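Nitrite oxidoreductase subunit A (Kuenenia stuttgartiensis, PDB 7B04) is the NarG-like A subunit of a molybdopterin oxidoreductase, holding a molybdenum atom, two MD1 ligands and an iron/sulfur cluster. Local coordinates at residues R220-R225 with S644-W650; N97-L101 with Y793-A799. The contacts are given in a common frame with arbitrary orientation. Residue numbers count along the deposited sequence, not the author numbering.

Contact 1 (R220-R225 with S644-W650); sequences RTFKGR and SPTKVLW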
loop_
_atom_site.group_PDB
_atom_site.type_symbol
_atom_site.label_atom_id
_atom_site.label_comp_id
_atom_site.label_asym_id
_atom_site.label_seq_id
_atom_site.Cartn_x
_atom_site.Cartn_y
_atom_site.Cartn_z
ATOM N N ARG B 220 33.958 14.049 -15.530
ATOM C CA ARG B 220 33.791 13.176 -14.370
ATOM C C ARG B 220 33.095 13.878 -13.213
ATOM O O ARG B 220 32.785 13.231 -12.204
ATOM C CB ARG B 220 35.133 12.592 -13.934
ATOM C CG ARG B 220 35.501 11.392 -14.803
ATOM C CD ARG B 220 36.221 10.280 -14.064
ATOM N NE ARG B 220 36.534 9.181 -14.976
ATOM C CZ ARG B 220 37.628 8.426 -14.913
ATOM N NH1 ARG B 220 37.808 7.456 -15.798
ATOM N NH2 ARG B 220 38.545 8.635 -13.975
ATOM N N THR B 221 32.871 15.184 -13.333
ATOM C CA THR B 221 32.016 15.923 -12.421
ATOM C C THR B 221 30.546 15.816 -12.800
ATOM O O THR B 221 29.689 16.258 -12.028
ATOM C CB THR B 221 32.430 17.398 -12.373
ATOM O OG1 THR B 221 32.501 17.923 -13.703
ATOM C CG2 THR B 221 33.795 17.547 -11.717
ATOM N N PHE B 222 30.237 15.255 -13.970
ATOM C CA PHE B 222 28.860 14.985 -14.359
ATOM C C PHE B 222 28.437 13.647 -13.777
ATOM O O PHE B 222 29.110 12.630 -13.979
ATOM C CB PHE B 222 28.690 14.956 -15.879
ATOM C CG PHE B 222 27.261 14.741 -16.331
ATOM C CD1 PHE B 222 26.458 15.819 -16.661
ATOM C CD2 PHE B 222 26.722 13.464 -16.424
ATOM C CE1 PHE B 222 25.152 15.632 -17.079
ATOM C CE2 PHE B 222 25.417 13.272 -16.843
ATOM C CZ PHE B 222 24.633 14.357 -17.170
ATOM N N LYS B 223 27.319 13.647 -13.068
ATOM C CA LYS B 223 26.802 12.438 -12.449
ATOM C C LYS B 223 25.458 12.121 -13.089
ATOM O O LYS B 223 24.479 12.852 -12.900
ATOM C CB LYS B 223 26.684 12.624 -10.941
ATOM C CG LYS B 223 27.982 12.356 -10.187
ATOM C CD LYS B 223 29.092 13.343 -10.457
ATOM C CE LYS B 223 30.378 12.869 -9.801
ATOM N NZ LYS B 223 30.234 12.697 -8.321
ATOM N N GLY B 224 25.419 11.032 -13.844
ATOM C CA GLY B 224 24.207 10.623 -14.516
ATOM C C GLY B 224 23.665 9.331 -13.951
ATOM O O GLY B 224 24.303 8.277 -14.027
ATOM N N ARG B 225 22.487 9.403 -13.353
ATOM C CA ARG B 225 21.872 8.256 -12.709
ATOM C C ARG B 225 20.649 7.812 -13.492
ATOM O O ARG B 225 19.706 8.590 -13.652
ATOM C CB ARG B 225 21.462 8.598 -11.281
ATOM C CG ARG B 225 20.573 7.539 -10.653
ATOM C CD ARG B 225 20.788 7.442 -9.149
ATOM N NE ARG B 225 20.033 6.322 -8.605
ATOM C CZ ARG B 225 19.376 6.337 -7.453
ATOM N NH1 ARG B 225 19.365 7.419 -6.696
ATOM N NH2 ARG B 225 18.719 5.255 -7.063
ATOM N N SER B 644 34.214 11.302 -7.214
ATOM C CA SER B 644 34.652 12.559 -7.797
ATOM C C SER B 644 33.640 13.638 -7.445
ATOM O O SER B 644 32.491 13.335 -7.111
ATOM C CB SER B 644 34.799 12.443 -9.323
ATOM O OG SER B 644 33.545 12.240 -9.949
ATOM N N PRO B 645 34.043 14.910 -7.490
ATOM C CA PRO B 645 33.099 15.991 -7.174
ATOM C C PRO B 645 31.895 15.992 -8.105
ATOM O O PRO B 645 32.010 15.712 -9.299
ATOM C CB PRO B 645 33.944 17.260 -7.352
ATOM C CG PRO B 645 35.346 16.809 -7.141
ATOM C CD PRO B 645 35.409 15.420 -7.704
ATOM N N THR B 646 30.728 16.303 -7.542
ATOM C CA THR B 646 29.495 16.420 -8.313
ATOM C C THR B 646 29.241 17.892 -8.600
ATOM O O THR B 646 29.088 18.695 -7.672
ATOM C CB THR B 646 28.296 15.820 -7.575
ATOM O OG1 THR B 646 28.592 14.476 -7.177
ATOM C CG2 THR B 646 27.059 15.831 -8.462
ATOM N N LYS B 647 29.208 18.239 -9.879
ATOM C CA LYS B 647 28.928 19.592 -10.330
ATOM C C LYS B 647 27.728 19.665 -11.255
ATOM O O LYS B 647 27.061 20.701 -11.303
ATOM C CB LYS B 647 30.156 20.186 -11.038
ATOM C CG LYS B 647 31.313 20.458 -10.093
ATOM C CD LYS B 647 30.945 21.548 -9.104
ATOM C CE LYS B 647 32.114 21.904 -8.209
ATOM N NZ LYS B 647 31.757 22.984 -7.247
ATOM N N VAL B 648 27.442 18.595 -11.993
ATOM C CA VAL B 648 26.228 18.467 -12.788
ATOM C C VAL B 648 25.595 17.127 -12.446
ATOM O O VAL B 648 26.301 16.141 -12.212
ATOM C CB VAL B 648 26.505 18.566 -14.304
ATOM C CG1 VAL B 648 25.199 18.608 -15.080
ATOM C CG2 VAL B 648 27.343 19.784 -14.620
ATOM N N LEU B 649 24.264 17.095 -12.406
ATOM C CA LEU B 649 23.538 15.914 -11.968
ATOM C C LEU B 649 22.242 15.822 -12.752
ATOM O O LEU B 649 21.543 16.824 -12.927
ATOM C CB LEU B 649 23.250 15.967 -10.464
ATOM C CG LEU B 649 22.361 14.870 -9.883
ATOM C CD1 LEU B 649 22.961 13.503 -10.161
ATOM C CD2 LEU B 649 22.160 15.079 -8.389
ATOM N N TRP B 650 21.930 14.619 -13.233
ATOM C CA TRP B 650 20.669 14.388 -13.925
ATOM C C TRP B 650 20.210 12.956 -13.682
ATOM O O TRP B 650 21.000 12.020 -13.842
ATOM C CB TRP B 650 20.847 14.672 -15.418
ATOM C CG TRP B 650 19.646 14.465 -16.266
ATOM C CD1 TRP B 650 18.340 14.613 -15.902
ATOM C CD2 TRP B 650 19.641 14.114 -17.650
ATOM N NE1 TRP B 650 17.521 14.357 -16.974
ATOM C CE2 TRP B 650 18.297 14.047 -18.060
ATOM C CE3 TRP B 650 20.645 13.837 -18.581
ATOM C CZ2 TRP B 650 17.931 13.717 -19.361
ATOM C CZ3 TRP B 650 20.281 13.508 -19.871
ATOM C CH2 TRP B 650 18.935 13.452 -20.250
#
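The strongest polar interactions gather where the two segments begin to pair. The ammonium group of K223 donates from NZ to the carbonyl O of S644 (2.6 Å) and from NZ to OG1 of T646 (2.7 Å), and E612 forms a salt bridge with the same NZ. Beside it, S644 OG donates to R220 O at 2.6 Å, so the 3-10 turn entering the first strand is tied to the loop leading into the second. T221 O then accepts two bonds, from K647 N at 3.0 Å and from V648 N at 3.2 Å; this shared acceptor marks the point where loop gives way to strand.

From there the ladder is regular. K223 N to V648 O at 2.8 Å and W650 N to K223 O at 3.1 Å bracket L649, and R225 N to W650 O (3.0 Å) extends the series. The strands run at 9° to one another, with axes 4.7 Å apart. On one face, F222 CD1 packs on V648 CG1 at 3.4 Å and F222 CZ reaches W650 CB at 4.2 Å, under cover of helices 174-191 and 238-254; K223 and L649 occupy the other face. G224 leaves room for the ring of F222, since a CB there would crowd CE2.

Strand 222-226 also pairs with 265-266, and 648-652 with 676-681. The example illustrates how residues over 400 positions apart become neighbouring parallel strands in the interior of a mixed, helix-covered alpha/beta sheet, with the R225 side chain about 5 Å from a bound MD1.

Contact 2 (N97-L101 with Y793-A799); sequences NYSDL and YGEPGVA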
loop_
_atom_site.group_PDB
_atom_site.type_symbol
_atom_site.label_atom_id
_atom_site.label_comp_id
_atom_site.label_asym_id
_atom_site.label_seq_id
_atom_site.Cartn_x
_atom_site.Cartn_y
_atom_site.Cartn_z
ATOM N N ASN B 97 -0.633 -18.564 -18.890
ATOM C CA ASN B 97 -0.183 -18.466 -20.270
ATOM C C ASN B 97 1.297 -18.134 -20.404
ATOM O O ASN B 97 1.830 -18.211 -21.516
ATOM C CB ASN B 97 -1.009 -17.413 -21.012
ATOM C CG ASN B 97 -2.486 -17.759 -21.055
ATOM O OD1 ASN B 97 -2.857 -18.917 -21.244
ATOM N ND2 ASN B 97 -3.338 -16.753 -20.877
ATOM N N TYR B 98 1.978 -17.782 -19.315
ATOM C CA TYR B 98 3.391 -17.437 -19.424
ATOM C C TYR B 98 4.221 -18.688 -19.713
ATOM O O TYR B 98 4.004 -19.742 -19.109
ATOM C CB TYR B 98 3.886 -16.772 -18.136
ATOM C CG TYR B 98 3.263 -15.429 -17.810
ATOM C CD1 TYR B 98 2.378 -14.809 -18.686
ATOM C CD2 TYR B 98 3.571 -14.778 -16.624
ATOM C CE1 TYR B 98 1.811 -13.584 -18.379
ATOM C CE2 TYR B 98 3.014 -13.556 -16.310
ATOM C CZ TYR B 98 2.137 -12.962 -17.191
ATOM O OH TYR B 98 1.585 -11.743 -16.875
ATOM N N SER B 99 5.186 -18.566 -20.637
ATOM C CA SER B 99 6.016 -19.689 -21.076
ATOM C C SER B 99 7.350 -19.153 -21.601
ATOM O O SER B 99 7.503 -17.942 -21.795
ATOM C CB SER B 99 5.273 -20.525 -22.120
ATOM O OG SER B 99 5.147 -19.803 -23.330
ATOM N N ASP B 100 8.274 -20.066 -21.842
ATOM C CA ASP B 100 9.621 -19.722 -22.346
ATOM C C ASP B 100 9.810 -20.331 -23.731
ATOM O O ASP B 100 8.960 -21.071 -24.173
ATOM C CB ASP B 100 10.683 -20.168 -21.354
ATOM C CG ASP B 100 10.743 -21.662 -21.195
ATOM O OD1 ASP B 100 10.850 -22.106 -20.083
ATOM O OD2 ASP B 100 10.724 -22.338 -22.189
ATOM N N LEU B 101 11.015 -20.189 -24.257
ATOM C CA LEU B 101 11.404 -20.700 -25.589
ATOM C C LEU B 101 11.234 -22.210 -25.621
ATOM O O LEU B 101 10.798 -22.717 -26.630
ATOM C CB LEU B 101 12.901 -20.441 -25.754
ATOM C CG LEU B 101 13.310 -19.087 -26.296
ATOM C CD1 LEU B 101 14.727 -18.812 -25.907
ATOM C CD2 LEU B 101 13.199 -19.061 -27.794
ATOM N N TYR B 793 4.943 -16.709 -26.886
ATOM C CA TYR B 793 5.131 -17.529 -25.666
ATOM C C TYR B 793 3.958 -17.300 -24.721
ATOM O O TYR B 793 4.158 -17.189 -23.541
ATOM C CB TYR B 793 6.520 -17.314 -25.062
ATOM C CG TYR B 793 7.591 -17.114 -26.095
ATOM C CD1 TYR B 793 8.346 -18.166 -26.574
ATOM C CD2 TYR B 793 7.811 -15.867 -26.632
ATOM C CE1 TYR B 793 9.304 -17.975 -27.550
ATOM C CE2 TYR B 793 8.763 -15.659 -27.605
ATOM C CZ TYR B 793 9.517 -16.714 -28.060
ATOM O OH TYR B 793 10.454 -16.466 -29.009
ATOM N N GLY B 794 2.767 -17.121 -25.264
ATOM C CA GLY B 794 1.607 -16.955 -24.407
ATOM C C GLY B 794 0.946 -15.591 -24.456
ATOM O O GLY B 794 0.344 -15.225 -25.469
ATOM N N GLU B 795 1.037 -14.839 -23.360
ATOM C CA GLU B 795 0.459 -13.506 -23.301
ATOM C C GLU B 795 1.171 -12.574 -24.285
ATOM O O GLU B 795 2.383 -12.681 -24.488
ATOM C CB GLU B 795 0.557 -12.952 -21.879
ATOM C CG GLU B 795 -0.247 -11.684 -21.609
ATOM C CD GLU B 795 -1.748 -11.906 -21.682
ATOM O OE1 GLU B 795 -2.198 -13.048 -21.448
ATOM O OE2 GLU B 795 -2.477 -10.937 -21.983
ATOM N N PRO B 796 0.437 -11.633 -24.904
ATOM C CA PRO B 796 1.040 -10.795 -25.953
ATOM C C PRO B 796 2.064 -9.788 -25.450
ATOM O O PRO B 796 2.385 -8.834 -26.161
ATOM C CB PRO B 796 -0.172 -10.082 -26.568
ATOM C CG PRO B 796 -1.313 -10.979 -26.290
ATOM C CD PRO B 796 -1.035 -11.574 -24.945
ATOM N N GLY B 797 2.543 -9.940 -24.222
ATOM C CA GLY B 797 3.593 -9.062 -23.748
ATOM C C GLY B 797 4.601 -9.742 -22.844
ATOM O O GLY B 797 5.476 -9.074 -22.284
ATOM N N VAL B 798 4.510 -11.066 -22.699
ATOM C CA VAL B 798 5.263 -11.766 -21.667
ATOM C C VAL B 798 5.986 -12.985 -22.222
ATOM O O VAL B 798 5.502 -13.673 -23.127
ATOM C CB VAL B 798 4.336 -12.191 -20.501
ATOM C CG1 VAL B 798 5.141 -12.758 -19.336
ATOM C CG2 VAL B 798 3.474 -11.028 -20.042
ATOM N N ALA B 799 7.168 -13.233 -21.665
ATOM C CA ALA B 799 7.923 -14.465 -21.838
ATOM C C ALA B 799 8.636 -14.730 -20.519
ATOM O O ALA B 799 8.536 -13.940 -19.575
ATOM C CB ALA B 799 8.902 -14.374 -23.011
#
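This contact is a coil packed against a turn and the start of an outermost strand: 97-101, between strand 85-91 and helix 116-119, lies against 793-797 and the first residues of strand 798-800. The side-chain packing centres on the Y98 ring. V798 CG1 sits 3.4 Å from the centroid of the Y98 ring and only 6° off the ring normal, a CH-pi contact, while Y98 CE1 touches V798 CG2 at 3.5 Å. E795 CB approaches the edge of the same ring, 3.8 Å from Y98 CE1. The hydroxyl of Y98 bonds to D94, and F716 meets the ring edge-to-face.

Strand 798-800 belongs to a three-stranded antiparallel sheet, pairing with 716-720 through A799 and I717. It is outermost within this chain, yet 97-101 makes no backbone hydrogen bond to V798 or A799 and so does not extend the sheet; the coil covers the strand's start, where the Y98 side chain is about 10 Å from the iron/sulfur cluster.

Polar contacts are sparse: the S99 hydroxyl gives a weak hydrogen bond from OG to Y793 O (2.8 Å). Two CA-H...O contacts accompany it, G794 CA to N97 O at 3.2 Å and A799 CA to S99 O at 3.5 Å. The close approach of G794 CA to N97 O is possible because residue 794 is glycine: a CB there would clash with that oxygen. Further along, the Y793 ring packs against L101, with L101 CD2 4.1 Å from Y793 CE1, and Y783 meets that ring edge-to-face.

Together the two contacts contrast two ways of bringing distant sequence together. Contact 1 joins two neighbouring strands of one sheet and is buried throughout; contact 2 sets a coil against a turn and an outermost strand, with several residues partly exposed. They share no secondary-structure element, and their nearest atoms are about 24 Å apart, although both segments of contact 1 fall in sequence between those of contact 2. The chemistry follows the place: a regular backbone ladder and a buried lysine with a salt-bridge partner in the interior, against an aromatic CH-pi contact, CA-H...O contacts and one weak hydrogen bond nearer the partner subunit, where D100 makes a long, weak ion pair with R402 of subunit B.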